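Local structure of beta-galactoside alpha-2,6-sialyltransferase (Photobacterium sp., 2Z4T) at residues Ile30-Asp36 with Thr109-Pro115; Ile50-Lys54 with Phe94-Asn99; Phe206-Val210 with Tyr259-Val263. The protein catalyses the transfer of sialic acid from a CMP-linked donor to beta-galactosides such as lactose, forming an alpha-2,6 linkage. The contacts are given in a common frame with arbitrary orientation. Numbering follows the deposited sequence.

Overall arrangement
Contacts 1 and 2 belong to the N-terminal immunoglobulin-like beta-sandwich domain, contact 3 to the GT-B sialyltransferase part. Along the chain both segments of contact 2 fall between those of contact 1; contact 3 follows. Contacts 1 and 2 share one sheet through neighbouring strands 88-98 and 103-122, centres about 26 Å and nearest atoms about 8 Å apart. Contact 1 sits where strand 103-122 runs on from the sandwich into the GT-B part, and contact 2 is farther out, its centre about 51 Å from the chain centre. Contact 3 joins two helices, its centre about 34 Å from that of contact 1 and about 60 Å from that of contact 2. Strand 103-122 thus joins the two domains.

Contact 1 of 3, residues Ile30-Asp36 with Thr109-Pro115; sequences INKTIID and TLNVVAP
Strands 30-35 and 109-113 run parallel, their axes 4.6 Å apart at closest approach and crossing at -29°, with N31 facing T109 (CA-CA 4.7 Å) and K32 facing L110 (CA-CA 5.0 Å). The pairing, already set by I30 with K107, continues at T109, whose N donates to I30 O (2.8 Å) and whose O accepts from K32 N (2.9 Å). N111, two residues on, donates from N to K32 O (2.7 Å). Its side chain (chi1 m) also bridges two residues of the partner strand on the same face, ND2 reaching N31 OD1 at 2.7 Å and T33 OG1 at 3.2 Å. I34 points to the other face and breaks the regular conformation, with phi 139° and psi 111° and chi1 between wells at 116°. Its O accepts from V113 N (2.8 Å), while its CD1 meets L110 CD1 at 3.8 Å and its CG1 meets V112 CG2 at 3.9 Å. Beyond it the pairing fades to a weak D36 N to V113 O bond of 3.5 Å. Parallel pairing of an N-terminal strand with the domain's last strand recurs in many immunoglobulin-like sandwiches (A' with G). I30, K32, I34 and L110 pack on strand 39-42, strand 88-98 pairs antiparallel with strand 103-122, D36 forms a salt bridge with R193 and accepts from L84 N, and P115 meets strand 194-201 of the GT-B part.

Contact 2 of 3, residues Ile50-Lys54 with Phe94-Asn99; sequences ISFTK and FNGVSN
I50 follows a cis peptide bond, has a positive phi (79°), and brings CD1 to 3.6 Å from S98 CB. S51 is extended; its O accepts from N99 N (2.7 Å) and, weakly, from N99 ND2 (2.8 Å), with S98 CA also 3.2 Å from that O. F52, extended too, faces S98 as an antiparallel non-hydrogen-bonded pair (CA-CA 4.1 Å) whose side chains diverge. Its ring (chi1 m) takes the edge of F94 (chi1 t) on its face in a T-shaped stack, centroids 5.4 Å apart and planes at 83°; F52 CZ and F94 CZ approach to 3.8 Å. F52 CD1 lies 3.7 Å from G96 CA, where any CB would clash with the ring. The rings lie in the immunoglobulin-like sandwich, where strand 52-61 runs antiparallel to 88-98; W57 meets F94, and Y104 and I45 touch F52. At T53 (phi -81°, psi -57°) the chain turns a corner, so that the end-to-end directions of 50-54 and 94-99 differ by 106°. T53 N donates to V97 O (2.8 Å) and T53 OG1 weakly to S98 O (3.4 Å). K54, extended again, accepts a weak bond from V97 N at its O (3.3 Å).

Contact 3 of 3, residues Phe206-Val210 with Tyr259-Val263; sequences FDNLV and YLEDV
Helical segments 206-210 and 259-263 run in roughly the same direction, crossing at -41° with axes 12.1 Å apart, and touch through side-chain tips. The nearest CA atoms, of V210 and V263, are 7.7 Å apart. Y259 (chi1 t) swings its ring towards F206 (also chi1 t), Y259 CE2 lying 3.7 Å from F206 CE1, while its OH bonds to D270 O and N273 N. L260 (chi1 t, chi2 p) comes next, its CD1 touching residues one turn apart on the partner helix, 3.6 Å from F206 CE1 and 3.9 Å from V210 CG2. One turn after Y259, V263 (chi1 t) points at helix 206-210: its CG1 is 3.6 Å from V210 CG1 and 3.9 Å from F206 CZ. Helix 205-216 is the crossover of a beta-alpha-beta unit linking parallel strands 194-201 and 222-230 in the GT-B fold; helix 249-265 packs outside it. W282 touches L209 and L260, S278 F206 and Y259. The F206 side chain lies about 12 Å from the bound galactose, outside the acceptor pocket. Every close approach is between carbon atoms and 204 Å² is buried, so van der Waals and hydrophobic packing holds the segments together.

Contact 1 of 3, residues Ile30-Asp36 with Thr109-Pro115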
loop_
_atom_site.group_PDB
_atom_site.type_symbol
_atom_site.label_atom_id
_atom_site.label_comp_id
_atom_site.label_asym_id
_atom_site.label_seq_id
_atom_site.Cartn_x
_atom_site.Cartn_y
_atom_site.Cartn_z
ATOM N N ILE A 30 2.737 27.988 21.525
ATOM C CA ILE A 30 2.489 27.483 20.186
ATOM C C ILE A 30 3.704 26.709 19.715
ATOM O O ILE A 30 4.830 27.184 19.833
ATOM C CB ILE A 30 2.204 28.613 19.184
ATOM C CG1 ILE A 30 1.004 29.436 19.641
ATOM C CG2 ILE A 30 2.011 28.046 17.764
ATOM C CD1 ILE A 30 0.929 30.832 19.018
ATOM N N ASN A 31 3.456 25.515 19.188
ATOM C CA ASN A 31 4.486 24.644 18.667
ATOM C C ASN A 31 4.097 24.237 17.250
ATOM O O ASN A 31 2.945 23.873 17.015
ATOM C CB ASN A 31 4.642 23.417 19.565
ATOM C CG ASN A 31 6.015 22.744 19.402
ATOM O OD1 ASN A 31 6.317 22.116 18.362
ATOM N ND2 ASN A 31 6.860 22.871 20.438
ATOM N N LYS A 32 5.030 24.340 16.301
ATOM C CA LYS A 32 4.769 24.017 14.899
ATOM C C LYS A 32 5.964 23.360 14.231
ATOM O O LYS A 32 7.108 23.577 14.644
ATOM C CB LYS A 32 4.444 25.280 14.117
ATOM C CG LYS A 32 2.988 25.504 13.849
ATOM C CD LYS A 32 2.802 26.441 12.656
ATOM C CE LYS A 32 2.941 25.698 11.332
ATOM N NZ LYS A 32 2.501 26.509 10.174
ATOM N N THR A 33 5.687 22.593 13.183
ATOM C CA THR A 33 6.676 22.029 12.285
ATOM C C THR A 33 6.131 22.281 10.888
ATOM O O THR A 33 4.924 22.229 10.737
ATOM C CB THR A 33 6.622 20.455 12.443
ATOM O OG1 THR A 33 6.798 20.070 13.812
ATOM C CG2 THR A 33 7.671 19.735 11.592
ATOM N N ILE A 34 6.858 22.536 9.808
ATOM C CA ILE A 34 7.694 23.619 9.263
ATOM C C ILE A 34 8.946 23.120 8.591
ATOM O O ILE A 34 9.821 22.520 9.208
ATOM C CB ILE A 34 7.578 25.125 9.712
ATOM C CG1 ILE A 34 8.843 25.644 10.409
ATOM C CG2 ILE A 34 6.229 25.432 10.349
ATOM C CD1 ILE A 34 8.919 27.148 10.479
ATOM N N ILE A 35 8.938 23.294 7.275
ATOM C CA ILE A 35 10.061 22.925 6.430
ATOM C C ILE A 35 10.837 24.153 5.992
ATOM O O ILE A 35 10.318 25.268 6.041
ATOM C CB ILE A 35 9.610 22.147 5.189
ATOM C CG1 ILE A 35 8.735 23.029 4.284
ATOM C CG2 ILE A 35 8.885 20.895 5.603
ATOM C CD1 ILE A 35 8.513 22.476 2.879
ATOM N N ASP A 36 12.081 23.933 5.559
ATOM C CA ASP A 36 12.956 24.991 5.076
ATOM C C ASP A 36 12.201 25.918 4.136
ATOM O O ASP A 36 11.523 25.457 3.223
ATOM C CB ASP A 36 14.175 24.394 4.360
ATOM C CG ASP A 36 15.066 23.564 5.291
ATOM O OD1 ASP A 36 16.288 23.484 5.021
ATOM O OD2 ASP A 36 14.548 22.993 6.290
ATOM N N THR A 109 7.508 27.828 19.386
ATOM C CA THR A 109 8.573 26.940 18.952
ATOM C C THR A 109 8.315 26.482 17.528
ATOM O O THR A 109 7.265 25.930 17.226
ATOM C CB THR A 109 8.698 25.716 19.868
ATOM O OG1 THR A 109 9.106 26.152 21.158
ATOM C CG2 THR A 109 9.768 24.782 19.370
ATOM N N LEU A 110 9.279 26.726 16.652
ATOM C CA LEU A 110 9.207 26.237 15.290
ATOM C C LEU A 110 10.257 25.142 15.119
ATOM O O LEU A 110 11.467 25.396 15.230
ATOM C CB LEU A 110 9.393 27.381 14.282
ATOM C CG LEU A 110 8.435 28.581 14.415
ATOM C CD1 LEU A 110 8.675 29.629 13.338
ATOM C CD2 LEU A 110 6.981 28.161 14.363
ATOM N N ASN A 111 9.774 23.916 14.895
ATOM C CA ASN A 111 10.617 22.797 14.510
ATOM C C ASN A 111 10.767 22.856 12.997
ATOM O O ASN A 111 9.802 22.566 12.248
ATOM C CB ASN A 111 9.987 21.455 14.937
ATOM C CG ASN A 111 9.363 21.511 16.347
ATOM O OD1 ASN A 111 10.076 21.669 17.351
ATOM N ND2 ASN A 111 8.020 21.385 16.424
ATOM N N VAL A 112 11.950 23.270 12.550
ATOM C CA VAL A 112 12.270 23.312 11.124
ATOM C C VAL A 112 12.911 21.985 10.685
ATOM O O VAL A 112 13.937 21.560 11.233
ATOM C CB VAL A 112 13.186 24.518 10.722
ATOM C CG1 VAL A 112 13.329 24.572 9.200
ATOM C CG2 VAL A 112 12.626 25.861 11.248
ATOM N N VAL A 113 12.289 21.332 9.707
ATOM C CA VAL A 113 12.722 19.990 9.284
ATOM C C VAL A 113 12.893 20.000 7.773
ATOM O O VAL A 113 12.268 20.828 7.088
ATOM C CB VAL A 113 11.697 18.901 9.701
ATOM C CG1 VAL A 113 11.447 18.928 11.245
ATOM C CG2 VAL A 113 10.370 19.085 8.937
ATOM N N ALA A 114 13.736 19.112 7.253
ATOM C CA ALA A 114 13.912 19.002 5.801
ATOM C C ALA A 114 12.573 18.803 5.068
ATOM O O ALA A 114 11.710 18.048 5.539
ATOM C CB ALA A 114 14.862 17.871 5.465
ATOM N N PRO A 115 12.382 19.500 3.933
ATOM C CA PRO A 115 11.275 19.173 3.030
ATOM C C PRO A 115 11.377 17.692 2.648
ATOM O O PRO A 115 12.480 17.172 2.408
ATOM C CB PRO A 115 11.560 20.035 1.800
ATOM C CG PRO A 115 12.372 21.186 2.326
ATOM C CD PRO A 115 13.198 20.628 3.440
#

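Contact 2 of 3, residues Ile50-Lys54 with Phe94-Asn99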
loop_
_atom_site.group_PDB
_atom_site.type_symbol
_atom_site.label_atom_id
_atom_site.label_comp_id
_atom_site.label_asym_id
_atom_site.label_seq_id
_atom_site.Cartn_x
_atom_site.Cartn_y
_atom_site.Cartn_z
ATOM N N ILE A 50 -9.441 42.203 22.167
ATOM C CA ILE A 50 -7.946 42.401 22.243
ATOM C C ILE A 50 -7.153 43.472 21.417
ATOM O O ILE A 50 -6.941 43.318 20.217
ATOM C CB ILE A 50 -7.163 41.051 22.366
ATOM C CG1 ILE A 50 -5.905 41.256 23.215
ATOM C CG2 ILE A 50 -6.888 40.398 20.988
ATOM C CD1 ILE A 50 -6.199 41.712 24.631
ATOM N N SER A 51 -6.647 44.495 22.114
ATOM C CA SER A 51 -5.866 45.589 21.510
ATOM C C SER A 51 -4.608 45.940 22.346
ATOM O O SER A 51 -4.714 46.184 23.555
ATOM C CB SER A 51 -6.766 46.830 21.358
ATOM O OG SER A 51 -6.109 47.903 20.702
ATOM N N PHE A 52 -3.434 45.989 21.708
ATOM C CA PHE A 52 -2.163 46.116 22.440
ATOM C C PHE A 52 -1.543 47.507 22.454
ATOM O O PHE A 52 -1.446 48.157 21.435
ATOM C CB PHE A 52 -1.139 45.099 21.929
ATOM C CG PHE A 52 -1.437 43.684 22.336
ATOM C CD1 PHE A 52 -1.082 43.221 23.598
ATOM C CD2 PHE A 52 -2.077 42.811 21.461
ATOM C CE1 PHE A 52 -1.368 41.915 23.979
ATOM C CE2 PHE A 52 -2.359 41.498 21.835
ATOM C CZ PHE A 52 -2.006 41.050 23.093
ATOM N N THR A 53 -1.097 47.933 23.626
ATOM C CA THR A 53 -0.409 49.202 23.798
ATOM C C THR A 53 1.084 49.125 23.402
ATOM O O THR A 53 1.559 49.916 22.588
ATOM C CB THR A 53 -0.526 49.656 25.268
ATOM O OG1 THR A 53 -1.908 49.765 25.624
ATOM C CG2 THR A 53 0.166 50.995 25.493
ATOM N N LYS A 54 1.805 48.207 24.055
ATOM C CA LYS A 54 3.190 47.817 23.787
ATOM C C LYS A 54 2.837 46.467 23.157
ATOM O O LYS A 54 1.867 45.864 23.610
ATOM C CB LYS A 54 3.939 47.765 25.110
ATOM C CG LYS A 54 4.175 49.158 25.706
ATOM C CD LYS A 54 4.410 49.179 27.235
ATOM C CE LYS A 54 5.866 48.832 27.647
ATOM N NZ LYS A 54 6.984 49.707 27.113
ATOM N N PHE A 94 6.717 36.212 22.428
ATOM C CA PHE A 94 5.860 37.407 22.329
ATOM C C PHE A 94 5.501 37.938 23.712
ATOM O O PHE A 94 5.095 37.166 24.584
ATOM C CB PHE A 94 4.579 37.081 21.550
ATOM C CG PHE A 94 3.503 38.144 21.643
ATOM C CD1 PHE A 94 3.472 39.204 20.742
ATOM C CD2 PHE A 94 2.488 38.060 22.608
ATOM C CE1 PHE A 94 2.463 40.185 20.825
ATOM C CE2 PHE A 94 1.484 39.040 22.688
ATOM C CZ PHE A 94 1.472 40.095 21.799
ATOM N N ASN A 95 5.644 39.246 23.909
ATOM C CA ASN A 95 5.096 39.918 25.100
ATOM C C ASN A 95 4.180 41.058 24.701
ATOM O O ASN A 95 4.511 41.835 23.809
ATOM C CB ASN A 95 6.193 40.463 26.020
ATOM C CG ASN A 95 6.833 39.385 26.883
ATOM O OD1 ASN A 95 6.285 38.982 27.907
ATOM N ND2 ASN A 95 8.016 38.915 26.466
ATOM N N GLY A 96 3.038 41.171 25.372
ATOM C CA GLY A 96 2.142 42.294 25.144
ATOM C C GLY A 96 1.441 42.824 26.377
ATOM O O GLY A 96 1.217 42.102 27.361
ATOM N N VAL A 97 1.112 44.108 26.328
ATOM C CA VAL A 97 0.235 44.711 27.305
ATOM C C VAL A 97 -0.986 45.254 26.577
ATOM O O VAL A 97 -0.865 46.102 25.701
ATOM C CB VAL A 97 0.922 45.840 28.071
ATOM C CG1 VAL A 97 -0.017 46.370 29.177
ATOM C CG2 VAL A 97 2.231 45.352 28.660
ATOM N N SER A 98 -2.160 44.755 26.920
ATOM C CA SER A 98 -3.372 45.232 26.276
ATOM C C SER A 98 -3.688 46.666 26.709
ATOM O O SER A 98 -3.013 47.251 27.573
ATOM C CB SER A 98 -4.554 44.294 26.539
ATOM O OG SER A 98 -4.942 44.320 27.903
ATOM N N ASN A 99 -4.702 47.247 26.082
ATOM C CA ASN A 99 -5.180 48.563 26.501
ATOM C C ASN A 99 -5.908 48.493 27.865
ATOM O O ASN A 99 -6.265 49.523 28.439
ATOM C CB ASN A 99 -6.041 49.203 25.399
ATOM C CG ASN A 99 -7.248 48.348 25.003
ATOM O OD1 ASN A 99 -8.330 48.890 24.809
ATOM N ND2 ASN A 99 -7.075 47.023 24.879
#

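Contact 3 of 3, residues Phe206-Val210 with Tyr259-Val263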
loop_
_atom_site.group_PDB
_atom_site.type_symbol
_atom_site.label_atom_id
_atom_site.label_comp_id
_atom_site.label_asym_id
_atom_site.label_seq_id
_atom_site.Cartn_x
_atom_site.Cartn_y
_atom_site.Cartn_z
ATOM N N PHE A 206 10.822 -1.725 -11.548
ATOM C CA PHE A 206 12.126 -1.537 -12.096
ATOM C C PHE A 206 11.537 -0.372 -12.959
ATOM O O PHE A 206 12.006 0.764 -12.898
ATOM C CB PHE A 206 12.623 -2.641 -13.039
ATOM C CG PHE A 206 13.767 -2.186 -13.957
ATOM C CD1 PHE A 206 15.086 -2.507 -13.664
ATOM C CD2 PHE A 206 13.509 -1.401 -15.095
ATOM C CE1 PHE A 206 16.139 -2.067 -14.484
ATOM C CE2 PHE A 206 14.547 -0.954 -15.932
ATOM C CZ PHE A 206 15.867 -1.282 -15.626
ATOM N N ASP A 207 10.440 -0.659 -13.688
ATOM C CA ASP A 207 9.704 0.331 -14.501
ATOM C C ASP A 207 8.999 1.436 -13.712
ATOM O O ASP A 207 8.717 2.501 -14.264
ATOM C CB ASP A 207 8.643 -0.341 -15.366
ATOM C CG ASP A 207 9.216 -1.003 -16.621
ATOM O OD1 ASP A 207 10.319 -0.652 -17.070
ATOM O OD2 ASP A 207 8.542 -1.896 -17.168
ATOM N N ASN A 208 8.693 1.194 -12.441
ATOM C CA ASN A 208 8.156 2.266 -11.608
ATOM C C ASN A 208 9.235 3.197 -11.048
ATOM O O ASN A 208 9.003 4.399 -10.902
ATOM C CB ASN A 208 7.308 1.709 -10.469
ATOM C CG ASN A 208 5.995 1.131 -10.953
ATOM O OD1 ASN A 208 5.480 1.508 -12.019
ATOM N ND2 ASN A 208 5.431 0.206 -10.168
ATOM N N LEU A 209 10.409 2.654 -10.722
ATOM C CA LEU A 209 11.374 3.424 -9.941
ATOM C C LEU A 209 12.506 3.958 -10.762
ATOM O O LEU A 209 12.960 5.077 -10.530
ATOM C CB LEU A 209 11.876 2.653 -8.735
ATOM C CG LEU A 209 10.760 2.255 -7.769
ATOM C CD1 LEU A 209 11.376 1.716 -6.521
ATOM C CD2 LEU A 209 9.829 3.403 -7.436
ATOM N N VAL A 210 12.931 3.175 -11.749
ATOM C CA VAL A 210 14.038 3.590 -12.587
ATOM C C VAL A 210 13.854 4.993 -13.162
ATOM O O VAL A 210 14.759 5.808 -13.025
ATOM C CB VAL A 210 14.416 2.561 -13.692
ATOM C CG1 VAL A 210 15.365 3.205 -14.725
ATOM C CG2 VAL A 210 15.051 1.314 -13.069
ATOM N N TYR A 259 24.046 -3.764 -13.508
ATOM C CA TYR A 259 23.123 -3.438 -14.576
ATOM C C TYR A 259 22.200 -2.318 -14.116
ATOM O O TYR A 259 22.100 -1.275 -14.790
ATOM C CB TYR A 259 22.317 -4.666 -15.010
ATOM C CG TYR A 259 21.195 -4.306 -15.940
ATOM C CD1 TYR A 259 21.433 -4.040 -17.294
ATOM C CD2 TYR A 259 19.888 -4.197 -15.463
ATOM C CE1 TYR A 259 20.372 -3.685 -18.143
ATOM C CE2 TYR A 259 18.845 -3.854 -16.293
ATOM C CZ TYR A 259 19.082 -3.600 -17.623
ATOM O OH TYR A 259 18.016 -3.260 -18.420
ATOM N N LEU A 260 21.566 -2.538 -12.963
ATOM C CA LEU A 260 20.648 -1.566 -12.374
ATOM C C LEU A 260 21.373 -0.252 -12.101
ATOM O O LEU A 260 20.875 0.822 -12.456
ATOM C CB LEU A 260 19.979 -2.119 -11.094
ATOM C CG LEU A 260 18.886 -1.280 -10.425
ATOM C CD1 LEU A 260 17.749 -1.008 -11.387
ATOM C CD2 LEU A 260 18.328 -1.938 -9.174
ATOM N N GLU A 261 22.556 -0.342 -11.495
ATOM C CA GLU A 261 23.394 0.828 -11.262
ATOM C C GLU A 261 23.689 1.631 -12.534
ATOM O O GLU A 261 23.571 2.853 -12.530
ATOM C CB GLU A 261 24.705 0.448 -10.571
ATOM C CG GLU A 261 25.393 1.663 -9.945
ATOM C CD GLU A 261 26.530 1.297 -9.023
ATOM O OE1 GLU A 261 27.080 0.174 -9.164
ATOM O OE2 GLU A 261 26.865 2.139 -8.159
ATOM N N ASP A 262 24.061 0.934 -13.608
ATOM C CA ASP A 262 24.382 1.564 -14.884
ATOM C C ASP A 262 23.183 2.196 -15.571
ATOM O O ASP A 262 23.325 3.224 -16.251
ATOM C CB ASP A 262 25.048 0.562 -15.835
ATOM C CG ASP A 262 26.457 0.202 -15.410
ATOM O OD1 ASP A 262 27.053 0.937 -14.583
ATOM O OD2 ASP A 262 26.959 -0.830 -15.892
ATOM N N VAL A 263 22.021 1.567 -15.419
ATOM C CA VAL A 263 20.785 2.089 -15.985
ATOM C C VAL A 263 20.424 3.417 -15.292
ATOM O O VAL A 263 20.192 4.427 -15.957
ATOM C CB VAL A 263 19.637 1.041 -15.899
ATOM C CG1 VAL A 263 18.287 1.686 -16.107
ATOM C CG2 VAL A 263 19.847 -0.083 -16.906
#